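Local coordinates for protein queuine lyase ([Clostridium] spiroforme DSM 1552, PDB 6P78) that acts as a radical S-adenosylmethionine lyase in queuine salvage, binding a [4Fe-4S] cluster and probably cleaving a C-N bond of queuine, at residues I69-E72 against V73-I77; A119-L122 against Y123-K126. All coordinates share one frame; numbering follows the deposited sequence.

Contact 1: I69-E72 against V73-I77; sequences INDE and VLNKI
The carbonyl oxygen of Asn-70 is gripped twice. Leu-74 N donates to it at 2.9 Å with an N-H...O angle of 162°, almost head-on to the carbonyl, whereas Val-73 N, at 3.0 Å from Asn-70 O, adds a weak, sharply bent bond. Leu-74 also brings its CG to 3.4 Å from the same Asn-70 O, so that backbone and side chain together crowd this oxygen. One residue on, Asn-75 N bonds to Asp-71 O at 3.1 Å, tilted from the carbonyl plane. Arg-102 from helix 97-109 bridges the two residues joined by that bond, with a salt bridge to Asp-71 OD1 and a hydrogen bond to Asn-75 OD1. Asn-75 folds its amide back over the turn, with CG beside its own backbone N (chi1 -73°), bringing CG to 3.2 Å from Asp-71 O. The amide lies alongside the Glu-72 carboxylate, their planes nearly perpendicular, and Asn-75 ND2 stays 4.2 Å from Glu-72 OE2, without a direct bond. Val-73 is buried against strand 35-39 and Leu-74 against helix 97-109. A type I turn from Leu-74 to Ile-77 brings Ile-77 to both elements. Helix 63-74 belongs to the beta-alpha-beta crossover between parallel strands 35-39 and 83-87 of the radical SAM core.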
# COMPACT_ATOMS: atom_id res chain seq x y z
N ILE A 69 18.39 -6.39 -8.88
CA ILE A 69 17.06 -6.39 -9.49
C ILE A 69 16.43 -5.00 -9.41
O ILE A 69 15.89 -4.49 -10.40
CB ILE A 69 16.16 -7.44 -8.79
CG1 ILE A 69 16.61 -8.86 -9.10
CG2 ILE A 69 14.68 -7.24 -9.17
CD1 ILE A 69 16.16 -9.38 -10.45
N ASN A 70 16.48 -4.38 -8.23
CA ASN A 70 15.85 -3.08 -8.05
C ASN A 70 16.51 -2.02 -8.92
O ASN A 70 15.83 -1.11 -9.43
CB ASN A 70 15.92 -2.66 -6.59
CG ASN A 70 15.01 -3.50 -5.73
OD1 ASN A 70 14.14 -4.20 -6.24
ND2 ASN A 70 15.21 -3.43 -4.42
N ASP A 71 17.83 -2.10 -9.11
CA ASP A 71 18.50 -1.04 -9.84
C ASP A 71 18.03 -0.98 -11.29
O ASP A 71 17.96 0.12 -11.86
CB ASP A 71 20.01 -1.21 -9.80
CG ASP A 71 20.74 0.12 -9.70
OD1 ASP A 71 20.45 0.87 -8.75
OD2 ASP A 71 21.58 0.42 -10.57
N GLU A 72 17.70 -2.12 -11.89
CA GLU A 72 17.20 -2.12 -13.26
C GLU A 72 15.81 -1.50 -13.36
O GLU A 72 15.47 -0.93 -14.40
CB GLU A 72 17.20 -3.53 -13.84
CG GLU A 72 18.56 -4.19 -13.78
CD GLU A 72 19.58 -3.48 -14.66
OE1 GLU A 72 20.69 -3.18 -14.15
OE2 GLU A 72 19.28 -3.20 -15.85
N VAL A 73 15.01 -1.60 -12.30
CA VAL A 73 13.71 -0.95 -12.29
C VAL A 73 13.88 0.55 -12.12
O VAL A 73 13.25 1.35 -12.82
CB VAL A 73 12.84 -1.54 -11.17
CG1 VAL A 73 11.47 -0.87 -11.19
CG2 VAL A 73 12.73 -3.05 -11.34
N LEU A 74 14.74 0.95 -11.18
CA LEU A 74 14.91 2.36 -10.84
C LEU A 74 15.45 3.16 -12.02
O LEU A 74 15.18 4.35 -12.13
CB LEU A 74 15.84 2.51 -9.64
CG LEU A 74 15.27 2.02 -8.30
CD1 LEU A 74 16.31 2.23 -7.24
CD2 LEU A 74 14.03 2.79 -7.96
N ASN A 75 16.22 2.52 -12.90
CA ASN A 75 16.68 3.19 -14.11
C ASN A 75 15.55 3.74 -14.97
O ASN A 75 15.79 4.62 -15.81
CB ASN A 75 17.50 2.22 -14.96
CG ASN A 75 18.85 1.94 -14.37
OD1 ASN A 75 19.34 2.69 -13.52
ND2 ASN A 75 19.48 0.85 -14.83
N LYS A 76 14.33 3.22 -14.82
CA LYS A 76 13.24 3.66 -15.67
C LYS A 76 12.55 4.91 -15.15
O LYS A 76 11.73 5.48 -15.88
CB LYS A 76 12.20 2.54 -15.82
CG LYS A 76 12.76 1.33 -16.53
CD LYS A 76 11.74 0.21 -16.67
CE LYS A 76 12.40 -1.03 -17.25
NZ LYS A 76 11.52 -2.21 -17.09
N ILE A 77 12.82 5.33 -13.91
CA ILE A 77 12.12 6.48 -13.35
C ILE A 77 12.61 7.76 -14.02
O ILE A 77 13.82 8.02 -14.13
CB ILE A 77 12.33 6.55 -11.84
CG1 ILE A 77 11.71 5.31 -11.19
CG2 ILE A 77 11.70 7.82 -11.28
CD1 ILE A 77 11.89 5.24 -9.71

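Contact 2: A119-L122 against Y123-K126; sequences AHYL and YKKK. With SAM (S-adenosylmethionine), chain D.
His-120 packs against the carboxylate end of S-adenosylmethionine, its CA 3.4 Å from SAM O and its CB 3.9 Å from the same oxygen, in the loop that leaves strand 114-118 of the radical SAM core. The histidine also touches the iron-sulfur cluster, so this bend lies beside cofactor and cosubstrate together. With CG anti to the backbone N (chi1 -173°), the imidazole turns ND1 toward the backbone two residues on, where Leu-122 N donates to it at 2.9 Å along a nearly straight line, 172°, though somewhat out of the ring plane. The other ring nitrogen, NE2, is bonded to the carbonyl of Lys-158, and the two bonds together fix the rotation of the imidazole. Behind it the chain coils into a short 3-10 segment. Tyr-123 N donates to His-120 O at 2.9 Å and Lys-124 N to Tyr-121 O at 3.0 Å, each donor standing above the carbonyl plane and not on a lone pair. His-120 O lies at the edge of the Tyr-123 ring, near its plane; Tyr-123 CB packs on Ala-119 CB, Phe-93 stacks on the ring, and Glu-94 holds the hydroxyl. Farther from the ligands, Tyr-121 and Lys-124 run side by side. The fully extended lysine chain brings CD obliquely to the phenol, 3.9 Å from Tyr-121 CZ, and its ammonium goes on to a salt bridge with Glu-170 and a bond to the carbonyl of Glu-167. A water at the edge of the phenol, in the ring plane, lies 2.6 Å from Tyr-121 OH and accepts a weak bond from Lys-124 NZ.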
# COMPACT_ATOMS: atom_id res chain seq x y z
N ALA A 119 4.17 1.35 4.69
CA ALA A 119 4.83 0.82 5.88
C ALA A 119 3.76 0.25 6.79
O ALA A 119 2.71 0.87 6.99
CB ALA A 119 5.61 1.91 6.63
N HIS A 120 4.06 -0.92 7.36
CA HIS A 120 3.19 -1.52 8.37
C HIS A 120 3.18 -0.64 9.62
O HIS A 120 4.16 0.05 9.93
CB HIS A 120 3.67 -2.93 8.72
CG HIS A 120 2.75 -3.69 9.63
ND1 HIS A 120 2.75 -3.53 11.01
CD2 HIS A 120 1.78 -4.60 9.36
CE1 HIS A 120 1.84 -4.32 11.54
NE2 HIS A 120 1.23 -4.98 10.57
N TYR A 121 2.07 -0.68 10.35
CA TYR A 121 1.92 0.14 11.54
C TYR A 121 3.04 -0.03 12.55
O TYR A 121 3.31 0.89 13.34
CB TYR A 121 0.58 -0.19 12.21
CG TYR A 121 0.06 0.92 13.07
CD1 TYR A 121 -0.37 2.10 12.51
CD2 TYR A 121 -0.00 0.78 14.45
CE1 TYR A 121 -0.86 3.13 13.30
CE2 TYR A 121 -0.50 1.79 15.24
CZ TYR A 121 -0.91 2.97 14.66
OH TYR A 121 -1.39 3.99 15.45
N LEU A 122 3.66 -1.22 12.60
CA LEU A 122 4.75 -1.45 13.54
C LEU A 122 5.94 -0.54 13.28
O LEU A 122 6.80 -0.41 14.16
CB LEU A 122 5.22 -2.91 13.48
CG LEU A 122 4.25 -3.94 14.08
CD1 LEU A 122 4.75 -5.36 13.75
CD2 LEU A 122 4.17 -3.74 15.58
N TYR A 123 6.04 0.05 12.09
CA TYR A 123 7.09 1.01 11.76
C TYR A 123 6.72 2.45 12.10
O TYR A 123 7.47 3.36 11.73
CB TYR A 123 7.42 0.94 10.27
CG TYR A 123 8.25 -0.24 9.88
CD1 TYR A 123 9.61 -0.28 10.16
CD2 TYR A 123 7.68 -1.32 9.23
CE1 TYR A 123 10.37 -1.35 9.80
CE2 TYR A 123 8.44 -2.41 8.87
CZ TYR A 123 9.78 -2.42 9.15
OH TYR A 123 10.54 -3.52 8.78
N LYS A 124 5.61 2.68 12.81
CA LYS A 124 5.11 4.04 13.02
C LYS A 124 6.20 5.01 13.49
O LYS A 124 6.28 6.14 13.01
CB LYS A 124 3.97 4.01 14.04
CG LYS A 124 3.32 5.37 14.25
CD LYS A 124 2.18 5.27 15.26
CE LYS A 124 1.48 6.61 15.45
NZ LYS A 124 0.56 6.51 16.62
N LYS A 125 7.03 4.59 14.44
CA LYS A 125 7.97 5.52 15.05
C LYS A 125 9.16 5.84 14.15
O LYS A 125 9.92 6.76 14.46
CB LYS A 125 8.47 4.95 16.39
CG LYS A 125 7.35 4.71 17.39
CD LYS A 125 6.79 6.01 17.88
CE LYS A 125 5.77 5.78 18.97
NZ LYS A 125 4.45 6.19 18.45
N LYS A 126 9.34 5.13 13.03
CA LYS A 126 10.44 5.40 12.11
C LYS A 126 10.07 6.42 11.04
O LYS A 126 10.95 6.89 10.31
CB LYS A 126 10.90 4.10 11.43
CG LYS A 126 11.57 3.12 12.38
CD LYS A 126 12.26 1.99 11.64
CE LYS A 126 13.76 2.19 11.60
NZ LYS A 126 14.40 1.95 12.93
N SAM D . 3.10 -4.23 4.75
CA SAM D . 2.30 -3.02 4.86
C SAM D . 1.06 -3.29 5.70
O SAM D . 0.59 -2.41 6.42
OXT SAM D . 0.53 -4.42 5.71
CB SAM D . 1.95 -2.50 3.47
CG SAM D . 0.67 -3.04 2.81
SD SAM D . 0.82 -4.60 1.90
CE SAM D . 2.49 -4.46 1.19
C5' SAM D . -0.20 -4.39 0.40
C4' SAM D . -1.74 -4.34 0.48
O4' SAM D . -2.33 -5.12 -0.56
C3' SAM D . -2.38 -4.86 1.76
O3' SAM D . -2.39 -3.89 2.79
C2' SAM D . -3.79 -5.21 1.29
O2' SAM D . -4.65 -4.08 1.42
C1' SAM D . -3.62 -5.55 -0.19
N9 SAM D . -3.81 -7.01 -0.46
C8 SAM D . -3.05 -8.08 -0.05
N7 SAM D . -3.59 -9.22 -0.52
C5 SAM D . -4.69 -8.90 -1.24
C6 SAM D . -5.63 -9.66 -1.93
N6 SAM D . -5.53 -10.98 -1.99
N1 SAM D . -6.67 -9.03 -2.58
C2 SAM D . -6.80 -7.66 -2.52
N3 SAM D . -5.88 -6.91 -1.84
C4 SAM D . -4.83 -7.52 -1.21
O HOH W 1 -1.31 4.00 18.00
O HOH W 2 7.54 1.93 15.58

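Both contacts are local, between neighbours in sequence within the radical SAM core: 69-77 at the close of a helix, 119-126 in the loop between strand 114-118 and helix 127-134. Their nearest atoms are about 14 Å apart. Contact 1 is partly buried and away from the cluster, S-adenosylmethionine and queuine: one flank packs on strand 35-39 and helix 97-109, while its outer face carries charged and amide side chains. Contact 2 is mostly buried and reaches S-adenosylmethionine and the cluster, with aromatic rings and a histidine where contact 1 has aliphatic groups. Backbone bonding in 69-77 passes from i to i+4 in the helix to i to i+3 at its close; within 119-126 it is all i to i+3.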